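Local coordinates for protein SusD homolog (Bacteroides thetaiotaomicron VPI-5482, PDB 3FDH) that probably binds glycans at the outer membrane, as in other SusD/RagB-family lipoproteins that work with a partner transporter in carbohydrate uptake, at residues A[111-116]-A[165-170]; A[416-421]-A[447-452]; A[125-130]-A[464-469]. All coordinates share one frame; numbering follows the deposited sequence. Where two conformers were deposited one is given.

In the fold
From the N terminus, the first helix to enter these contacts is 106-127, which serves two of them. Its 111-116 part meets 165-170 on helix 154-171, so contact 1 closes a loop with 48 residues between its ends. Its last turn and the chain that follows, 125-130, pair with 464-469 in contact 3 and close a far longer loop of 333 intervening residues. Contacts 1 and 3 cross, because 125-130 falls inside the first loop and 464-469 beyond it. Contact 2, between helix 412-423 and the 447-452 loop, nests within contact 3. Contacts 1 and 2 lie on opposite sides of the chain's centre, their centres 32 Å apart; contact 3 ties an early helix to the C-terminal region.

Contact 1. Residues A[111-116]-A[165-170]; sequences MAEVMA and LDDAIA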
loop_
_atom_site.group_PDB
_atom_site.type_symbol
_atom_site.label_atom_id
_atom_site.label_comp_id
_atom_site.label_asym_id
_atom_site.label_seq_id
_atom_site.Cartn_x
_atom_site.Cartn_y
_atom_site.Cartn_z
HETATM N N MSE A 111 5.975 16.039 -11.799
HETATM C CA MSE A 111 5.675 14.607 -11.682
HETATM C C MSE A 111 6.775 13.932 -10.848
HETATM O O MSE A 111 6.507 13.059 -9.997
HETATM C CB MSE A 111 5.580 13.946 -13.058
HETATM C CG MSE A 111 4.499 14.525 -13.944
HETATM SE SE MSE A 111 4.559 13.830 -15.744
HETATM C CE MSE A 111 3.070 14.801 -16.494
ATOM N N ALA A 112 8.005 14.314 -11.139
ATOM C CA ALA A 112 9.190 13.795 -10.441
ATOM C C ALA A 112 9.168 14.178 -8.970
ATOM O O ALA A 112 9.598 13.406 -8.115
ATOM C CB ALA A 112 10.491 14.282 -11.105
ATOM N N GLU A 113 8.628 15.355 -8.681
ATOM C CA GLU A 113 8.554 15.860 -7.298
ATOM C C GLU A 113 7.559 15.019 -6.512
ATOM O O GLU A 113 7.786 14.665 -5.353
ATOM C CB GLU A 113 8.198 17.354 -7.265
ATOM C CG GLU A 113 9.423 18.208 -7.591
ATOM C CD GLU A 113 9.136 19.657 -7.984
ATOM O OE1 GLU A 113 8.013 19.957 -8.422
ATOM O OE2 GLU A 113 10.079 20.488 -7.904
ATOM N N VAL A 114 6.497 14.635 -7.190
ATOM C CA VAL A 114 5.497 13.750 -6.595
ATOM C C VAL A 114 6.127 12.358 -6.326
ATOM O O VAL A 114 5.925 11.736 -5.282
ATOM C CB VAL A 114 4.228 13.624 -7.487
ATOM C CG1 VAL A 114 3.271 12.484 -6.952
ATOM C CG2 VAL A 114 3.495 14.970 -7.569
HETATM N N MSE A 115 6.931 11.876 -7.260
HETATM C CA MSE A 115 7.530 10.554 -7.047
HETATM C C MSE A 115 8.570 10.633 -5.960
HETATM O O MSE A 115 8.808 9.656 -5.251
HETATM C CB MSE A 115 8.169 9.980 -8.311
HETATM C CG MSE A 115 7.212 9.677 -9.442
HETATM SE SE MSE A 115 6.271 8.073 -8.999
HETATM C CE MSE A 115 4.629 8.736 -8.318
ATOM N N ALA A 116 9.185 11.800 -5.827
ATOM C CA ALA A 116 10.241 11.979 -4.799
ATOM C C ALA A 116 9.552 11.906 -3.428
ATOM O O ALA A 116 10.028 11.270 -2.497
ATOM C CB ALA A 116 10.971 13.296 -4.970
ATOM N N LEU A 165 5.597 18.066 -2.420
ATOM C CA LEU A 165 4.217 18.053 -2.932
ATOM C C LEU A 165 3.797 19.481 -3.255
ATOM O O LEU A 165 3.172 19.750 -4.278
ATOM C CB LEU A 165 3.236 17.387 -1.951
ATOM C CG LEU A 165 3.399 15.853 -1.826
ATOM C CD1 LEU A 165 2.489 15.258 -0.754
ATOM C CD2 LEU A 165 3.177 15.187 -3.204
ATOM N N ASP A 166 4.219 20.408 -2.419
ATOM C CA ASP A 166 3.870 21.813 -2.667
ATOM C C ASP A 166 4.557 22.279 -3.934
ATOM O O ASP A 166 3.972 22.984 -4.759
ATOM C CB ASP A 166 4.218 22.693 -1.480
ATOM C CG ASP A 166 3.279 22.492 -0.314
ATOM O OD1 ASP A 166 2.130 22.023 -0.514
ATOM O OD2 ASP A 166 3.709 22.823 0.807
ATOM N N ASP A 167 5.799 21.851 -4.105
ATOM C CA ASP A 167 6.575 22.223 -5.304
ATOM C C ASP A 167 5.854 21.669 -6.509
ATOM O O ASP A 167 5.655 22.332 -7.515
ATOM C CB ASP A 167 7.973 21.625 -5.283
ATOM C CG ASP A 167 8.894 22.283 -4.274
ATOM O OD1 ASP A 167 8.541 23.349 -3.737
ATOM O OD2 ASP A 167 9.986 21.723 -4.021
ATOM N N ALA A 168 5.501 20.402 -6.378
ATOM C CA ALA A 168 4.764 19.695 -7.425
ATOM C C ALA A 168 3.470 20.407 -7.828
ATOM O O ALA A 168 3.147 20.556 -9.018
ATOM C CB ALA A 168 4.441 18.261 -6.979
ATOM N N ILE A 169 2.708 20.802 -6.826
ATOM C CA ILE A 169 1.405 21.449 -7.056
ATOM C C ILE A 169 1.565 22.687 -7.916
ATOM O O ILE A 169 0.752 22.964 -8.793
ATOM C CB ILE A 169 0.673 21.762 -5.725
ATOM C CG1 ILE A 169 0.190 20.439 -5.089
ATOM C CG2 ILE A 169 -0.494 22.746 -5.953
ATOM C CD1 ILE A 169 -0.230 20.557 -3.638
ATOM N N ALA A 170 2.683 23.368 -7.725
ATOM C CA ALA A 170 2.968 24.588 -8.460
ATOM C C ALA A 170 3.455 24.266 -9.872
ATOM O O ALA A 170 2.975 24.807 -10.871
ATOM C CB ALA A 170 4.003 25.423 -7.720
HETATM O O HOH W 1 11.471 20.122 -5.736
#
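Val114 and Ala168 make the closest apolar contact of this antiparallel helix pair, whose axes approach to 8.0 Å with their directions 161° apart. Val114 CG2 presses on Ala168 CB at 3.5 Å, tighter than a usual carbon-carbon contact. That methyl lies beside the backbone N, with CG1 the branch anti to N (chi1 170°). Glu113 CB adds a second touch on the same alanine methyl, and Leu165 reaches in more loosely, its CD2 4.4 Å from Val114 CG2. Beyond the pair, Phe197 on helix 191-208 packs on Val114, and Ile93 on helix 76-95 on Glu113.

The polar side belongs to two acids. The extended Glu113 chain crosses Asp167 at about a right angle, bringing Glu113 CD to 3.5 Å from Asp167 CB; the two carboxylate planes are turned 45° apart. Glu113 OE2 and Asp167 OD2 stand 4.1 Å apart, and one water joins them, donating to Glu113 OE2 at 2.6 Å and to Asp167 OD2 at 2.8 Å. The other oxygen, Glu113 OE1, takes a hydrogen bond from Asn171 ND2, just past the 165-170 segment. It also comes within 3.3 Å of Ala168 N, at too poor an angle to bond.

This is near-antiparallel helix packing in the mostly helical SusD-family fold, of the TPR clan. The water spends both its hydrogens on like-charged partners, which should ease their repulsion, though their proximity might raise the proton affinity of one acid. The small alanine lets the helices come close, while the acids are linked through solvent instead of pairing directly.

Contact 2. Residues A[416-421]-A[447-452]; sequences TMIQKY and NFITLT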
loop_
_atom_site.group_PDB
_atom_site.type_symbol
_atom_site.label_atom_id
_atom_site.label_comp_id
_atom_site.label_asym_id
_atom_site.label_seq_id
_atom_site.Cartn_x
_atom_site.Cartn_y
_atom_site.Cartn_z
ATOM N N THR A 416 -15.589 2.297 9.914
ATOM C CA THR A 416 -14.887 2.924 8.814
ATOM C C THR A 416 -13.502 2.312 8.620
ATOM O O THR A 416 -13.114 1.985 7.516
ATOM C CB THR A 416 -14.796 4.480 8.979
ATOM O OG1 THR A 416 -16.133 5.028 8.945
ATOM C CG2 THR A 416 -13.883 5.147 7.854
HETATM N N MSE A 417 -12.766 2.079 9.691
HETATM C CA MSE A 417 -11.412 1.620 9.524
HETATM C C MSE A 417 -11.372 0.118 9.221
HETATM O O MSE A 417 -10.465 -0.362 8.509
HETATM C CB MSE A 417 -10.619 1.966 10.756
HETATM C CG MSE A 417 -10.591 3.471 11.101
HETATM SE SE MSE A 417 -9.931 4.506 9.614
HETATM C CE MSE A 417 -8.178 3.689 9.515
ATOM N N ILE A 418 -12.359 -0.610 9.761
ATOM C CA ILE A 418 -12.525 -2.052 9.422
ATOM C C ILE A 418 -12.775 -2.178 7.915
ATOM O O ILE A 418 -12.186 -3.016 7.227
ATOM C CB ILE A 418 -13.645 -2.747 10.223
ATOM C CG1 ILE A 418 -13.216 -2.876 11.699
ATOM C CG2 ILE A 418 -13.889 -4.128 9.650
ATOM C CD1 ILE A 418 -14.320 -3.381 12.702
ATOM N N GLN A 419 -13.641 -1.319 7.409
ATOM C CA GLN A 419 -13.970 -1.313 6.000
ATOM C C GLN A 419 -12.782 -0.904 5.133
ATOM O O GLN A 419 -12.580 -1.456 4.046
ATOM C CB GLN A 419 -15.244 -0.465 5.691
ATOM C CG GLN A 419 -16.549 -1.092 6.237
ATOM C CD GLN A 419 -16.806 -2.523 5.710
ATOM O OE1 GLN A 419 -16.589 -2.818 4.530
ATOM N NE2 GLN A 419 -17.281 -3.402 6.586
ATOM N N LYS A 420 -11.952 0.014 5.628
ATOM C CA LYS A 420 -10.790 0.450 4.876
ATOM C C LYS A 420 -9.896 -0.762 4.751
ATOM O O LYS A 420 -9.389 -1.082 3.701
ATOM C CB LYS A 420 -10.072 1.616 5.592
ATOM C CG LYS A 420 -8.945 2.220 4.814
ATOM C CD LYS A 420 -8.300 3.406 5.503
ATOM C CE LYS A 420 -7.416 4.230 4.574
ATOM N NZ LYS A 420 -6.444 5.108 5.390
ATOM N N TYR A 421 -9.687 -1.406 5.886
ATOM C CA TYR A 421 -8.900 -2.654 5.984
ATOM C C TYR A 421 -9.365 -3.730 5.002
ATOM O O TYR A 421 -8.557 -4.217 4.204
ATOM C CB TYR A 421 -8.824 -3.173 7.433
ATOM C CG TYR A 421 -8.146 -4.519 7.544
ATOM C CD1 TYR A 421 -8.895 -5.690 7.459
ATOM C CD2 TYR A 421 -6.783 -4.633 7.783
ATOM C CE1 TYR A 421 -8.309 -6.934 7.506
ATOM C CE2 TYR A 421 -6.180 -5.881 7.849
ATOM C CZ TYR A 421 -6.928 -7.031 7.730
ATOM O OH TYR A 421 -6.325 -8.301 7.811
ATOM N N ASN A 447 -7.827 -0.127 18.732
ATOM C CA ASN A 447 -7.772 -1.567 18.473
ATOM C C ASN A 447 -8.989 -1.957 17.640
ATOM O O ASN A 447 -9.886 -2.607 18.166
ATOM C CB ASN A 447 -7.857 -2.382 19.798
ATOM C CG ASN A 447 -6.804 -1.985 20.875
ATOM O OD1 ASN A 447 -6.447 -0.817 21.066
ATOM N ND2 ASN A 447 -6.353 -2.986 21.622
ATOM N N PHE A 448 -9.038 -1.556 16.379
ATOM C CA PHE A 448 -10.217 -1.802 15.557
ATOM C C PHE A 448 -10.049 -3.031 14.687
ATOM O O PHE A 448 -11.001 -3.771 14.426
ATOM C CB PHE A 448 -10.565 -0.592 14.673
ATOM C CG PHE A 448 -10.822 0.704 15.428
ATOM C CD1 PHE A 448 -11.477 0.705 16.650
ATOM C CD2 PHE A 448 -10.447 1.943 14.873
ATOM C CE1 PHE A 448 -11.720 1.925 17.335
ATOM C CE2 PHE A 448 -10.706 3.130 15.527
ATOM C CZ PHE A 448 -11.319 3.116 16.769
ATOM N N ILE A 449 -8.808 -3.245 14.285
ATOM C CA ILE A 449 -8.443 -4.352 13.386
ATOM C C ILE A 449 -7.826 -5.460 14.209
ATOM O O ILE A 449 -6.774 -5.305 14.782
ATOM C CB ILE A 449 -7.441 -3.927 12.267
ATOM C CG1 ILE A 449 -7.945 -2.719 11.475
ATOM C CG2 ILE A 449 -7.072 -5.125 11.351
ATOM C CD1 ILE A 449 -9.281 -2.879 10.941
ATOM N N THR A 450 -8.509 -6.585 14.276
ATOM C CA THR A 450 -8.004 -7.730 15.039
ATOM C C THR A 450 -7.024 -8.575 14.246
ATOM O O THR A 450 -7.294 -8.980 13.116
ATOM C CB THR A 450 -9.160 -8.670 15.451
ATOM O OG1 THR A 450 -10.067 -7.951 16.290
ATOM C CG2 THR A 450 -8.638 -9.877 16.236
ATOM N N LEU A 451 -5.897 -8.852 14.872
ATOM C CA LEU A 451 -4.868 -9.758 14.324
ATOM C C LEU A 451 -4.779 -10.947 15.232
ATOM O O LEU A 451 -4.842 -10.793 16.438
ATOM C CB LEU A 451 -3.504 -9.063 14.241
ATOM C CG LEU A 451 -3.525 -7.824 13.336
ATOM C CD1 LEU A 451 -2.087 -7.295 13.274
ATOM C CD2 LEU A 451 -4.079 -8.173 11.980
ATOM N N THR A 452 -4.612 -12.138 14.678
ATOM C CA THR A 452 -4.598 -13.357 15.500
ATOM C C THR A 452 -3.245 -14.055 15.656
ATOM O O THR A 452 -3.110 -14.978 16.434
ATOM C CB THR A 452 -5.669 -14.344 15.006
ATOM O OG1 THR A 452 -5.331 -14.857 13.719
ATOM C CG2 THR A 452 -7.008 -13.638 14.930
#
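Met417 O, which accepts the helix bond from Tyr421 N at 2.9 Å, is also touched by Ile449 CD1 from the facing loop, at 3.7 Å. No hydrogen bond runs between 416-421 and 447-452, so the join is one of apolar surfaces, with Ile449 making most of the contact.

Its CD1 end pushes in against the helix, meeting Tyr421 CB at 3.5 Å and coming almost as close to Ile418 CA. Two like turns, chi1 -54° and chi2 -53°, fold the chain so that CG1 stands beside the backbone N and CD1 bends round from there. The other branch, CG2, is anti to N and sits over one face of the Tyr421 ring, 3.8 Å from its centroid and nearer the CD2-CE2 rim, a CH-pi contact. Tyr421 CB and ring are thus met by both branches of one isoleucine. The ring's hydroxyl is held by Ile49 O, and Tyr51 meets the ring as well.

Ile418 and Ile449 slide past each other in opposite directions; Ile418 CG1 rests 3.6 Å from Phe448 O and 4.0 Å from Ile449 CD1. One residue earlier, the selenomethionine Met417 offers CG to Phe448 CD2 at 4.1 Å, approaching the ring obliquely, while the end of its chain leads away from the loop. Met441 on helix 431-443 packs on both Met417 and Phe448.

The arrangement is that of a loop touching a helix through two consecutive residues: after helix 431-443 the irregular chain sets Phe448 and Ile449 against helix 412-423, within the largely helical body of this SusD-family protein.

Contact 3. Residues A[125-130]-A[464-469]; sequences DFFGDA and YPYGNS
Phe126 and Tyr464 form an edge-to-face aromatic pair, with the phenylalanine edge turned to the tyrosine face. The centroids are 4.7 Å apart and the planes 67° to each other; Phe126 CD2 sits 3.4 Å above the tyrosine plane, over its centre, and the two side chains run side by side in the same direction. Tyr464 CG stands beside the backbone N, anti to the carbonyl carbon (chi1 -73°), which starts the ring off next to Phe126. Directly beside the rings, Tyr464 N donates to Phe126 O at 2.8 Å, with a nearly straight N-H...O angle of 171°.

Phe127 meets the backbone and CB of Tyr464 and the carbonyl of Pro465. Its CE1 comes within 3.0 Å of Pro465 O, which lies at the ring edge, and 3.7 Å of Tyr464 CB. Farther along, Tyr466 CE1 packs on Phe127 CB, and Ala130 CB lies at the tyrosine's edge. The Tyr466 OH is modelled as donating to Asp129 O, but the place of that carbonyl is less sure and the very short bond is doubtful.

A water forms the next layer. It donates to Phe127 O at 2.7 Å and to Tyr464 O at 2.6 Å, bridging the two backbones, and lies over the centre of one face of the Tyr466 ring. The whole is a helix C-terminal exit, turned at positive-phi Gly128, joined to a C-terminal loop by an edge-to-face pair and a backbone bond; Gly467 stands at the N-cap position of helix 468-473.

Further out, Tyr464 gives its OH to Ile41 O and rests against Tyr44 of helix 40-48, while Phe126 touches Asn436 of helix 431-443. Tyr466 is backed by Val477 of helix 475-481, and Ala130, in backbone hydrogen bonding with Asp152, links the exit of helix 106-127 to strand 151-152.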
loop_
_atom_site.group_PDB
_atom_site.type_symbol
_atom_site.label_atom_id
_atom_site.label_comp_id
_atom_site.label_asym_id
_atom_site.label_seq_id
_atom_site.Cartn_x
_atom_site.Cartn_y
_atom_site.Cartn_z
ATOM N N ASP A 125 8.031 5.983 6.421
ATOM C CA ASP A 125 6.973 5.126 7.011
ATOM C C ASP A 125 7.471 3.769 7.479
ATOM O O ASP A 125 7.074 3.247 8.562
ATOM C CB ASP A 125 5.827 4.943 6.043
ATOM C CG ASP A 125 5.051 6.187 5.879
ATOM O OD1 ASP A 125 5.160 7.099 6.738
ATOM O OD2 ASP A 125 4.352 6.265 4.852
ATOM N N PHE A 126 8.392 3.218 6.695
ATOM C CA PHE A 126 8.835 1.852 6.951
ATOM C C PHE A 126 10.046 1.762 7.806
ATOM O O PHE A 126 10.139 0.859 8.615
ATOM C CB PHE A 126 8.927 1.038 5.647
ATOM C CG PHE A 126 7.601 0.687 5.167
ATOM C CD1 PHE A 126 6.842 1.608 4.450
ATOM C CD2 PHE A 126 7.023 -0.492 5.561
ATOM C CE1 PHE A 126 5.574 1.323 4.132
ATOM C CE2 PHE A 126 5.773 -0.796 5.208
ATOM C CZ PHE A 126 5.029 0.111 4.515
ATOM N N PHE A 127 10.946 2.718 7.664
ATOM C CA PHE A 127 12.196 2.628 8.380
ATOM C C PHE A 127 12.385 3.611 9.513
ATOM O O PHE A 127 13.236 3.412 10.368
ATOM C CB PHE A 127 13.364 2.694 7.380
ATOM C CG PHE A 127 13.301 1.608 6.373
ATOM C CD1 PHE A 127 13.807 0.374 6.659
ATOM C CD2 PHE A 127 12.719 1.824 5.138
ATOM C CE1 PHE A 127 13.737 -0.638 5.741
ATOM C CE2 PHE A 127 12.629 0.820 4.220
ATOM C CZ PHE A 127 13.127 -0.418 4.515
ATOM N N GLY A 128 11.546 4.631 9.537
ATOM C CA GLY A 128 11.604 5.667 10.571
ATOM C C GLY A 128 12.612 6.708 10.194
ATOM O O GLY A 128 12.673 7.155 9.046
ATOM N N ASP A 129 13.408 7.072 11.194
ATOM C CA ASP A 129 14.518 7.998 11.007
ATOM C C ASP A 129 15.473 7.325 10.038
ATOM O O ASP A 129 15.764 6.120 10.165
ATOM C CB ASP A 129 15.256 8.270 12.292
ATOM C CG ASP A 129 14.458 9.129 13.266
ATOM O OD1 ASP A 129 13.230 9.312 13.113
ATOM O OD2 ASP A 129 15.098 9.605 14.198
ATOM N N ALA A 130 16.030 8.118 9.128
ATOM C CA ALA A 130 16.815 7.541 8.041
ATOM C C ALA A 130 17.457 8.616 7.164
ATOM O O ALA A 130 17.024 9.775 7.183
ATOM C CB ALA A 130 15.841 6.647 7.154
ATOM N N TYR A 464 10.225 -1.756 9.649
ATOM C CA TYR A 464 11.112 -2.646 8.875
ATOM C C TYR A 464 12.554 -2.346 9.272
ATOM O O TYR A 464 12.903 -1.174 9.480
ATOM C CB TYR A 464 11.001 -2.445 7.382
ATOM C CG TYR A 464 9.687 -2.997 6.830
ATOM C CD1 TYR A 464 8.654 -3.253 7.686
ATOM C CD2 TYR A 464 9.522 -3.220 5.482
ATOM C CE1 TYR A 464 7.436 -3.731 7.183
ATOM C CE2 TYR A 464 8.358 -3.684 5.003
ATOM C CZ TYR A 464 7.334 -3.941 5.833
ATOM O OH TYR A 464 6.164 -4.409 5.229
ATOM N N PRO A 465 13.413 -3.384 9.306
ATOM C CA PRO A 465 14.798 -3.103 9.625
ATOM C C PRO A 465 15.575 -2.426 8.486
ATOM O O PRO A 465 15.321 -2.651 7.292
ATOM C CB PRO A 465 15.381 -4.508 9.885
ATOM C CG PRO A 465 14.515 -5.429 9.075
ATOM C CD PRO A 465 13.153 -4.841 9.221
ATOM N N TYR A 466 16.519 -1.595 8.879
ATOM C CA TYR A 466 17.394 -0.906 7.914
ATOM C C TYR A 466 18.171 -1.910 7.060
ATOM O O TYR A 466 18.558 -3.010 7.514
ATOM C CB TYR A 466 18.400 0.018 8.610
ATOM C CG TYR A 466 17.789 1.137 9.453
ATOM C CD1 TYR A 466 17.141 2.208 8.855
ATOM C CD2 TYR A 466 17.867 1.110 10.842
ATOM C CE1 TYR A 466 16.557 3.232 9.629
ATOM C CE2 TYR A 466 17.306 2.140 11.625
ATOM C CZ TYR A 466 16.675 3.198 11.011
ATOM O OH TYR A 466 16.119 4.190 11.779
ATOM N N GLY A 467 18.445 -1.490 5.832
ATOM C CA GLY A 467 19.158 -2.321 4.866
ATOM C C GLY A 467 20.587 -2.488 5.255
ATOM O O GLY A 467 21.237 -1.552 5.702
ATOM N N ASN A 468 21.092 -3.700 5.074
ATOM C CA ASN A 468 22.467 -4.015 5.483
ATOM C C ASN A 468 23.480 -3.286 4.625
ATOM O O ASN A 468 24.652 -3.161 4.982
ATOM C CB ASN A 468 22.767 -5.534 5.523
ATOM C CG ASN A 468 22.689 -6.203 4.162
ATOM O OD1 ASN A 468 21.621 -6.418 3.638
ATOM N ND2 ASN A 468 23.832 -6.568 3.610
ATOM N N SER A 469 23.024 -2.794 3.491
ATOM C CA SER A 469 23.909 -2.058 2.618
ATOM C C SER A 469 24.362 -0.831 3.347
ATOM O O SER A 469 25.483 -0.389 3.193
ATOM C CB SER A 469 23.245 -1.665 1.312
ATOM O OG SER A 469 23.246 -2.784 0.435
HETATM O O HOH W 2 13.777 0.832 10.956
#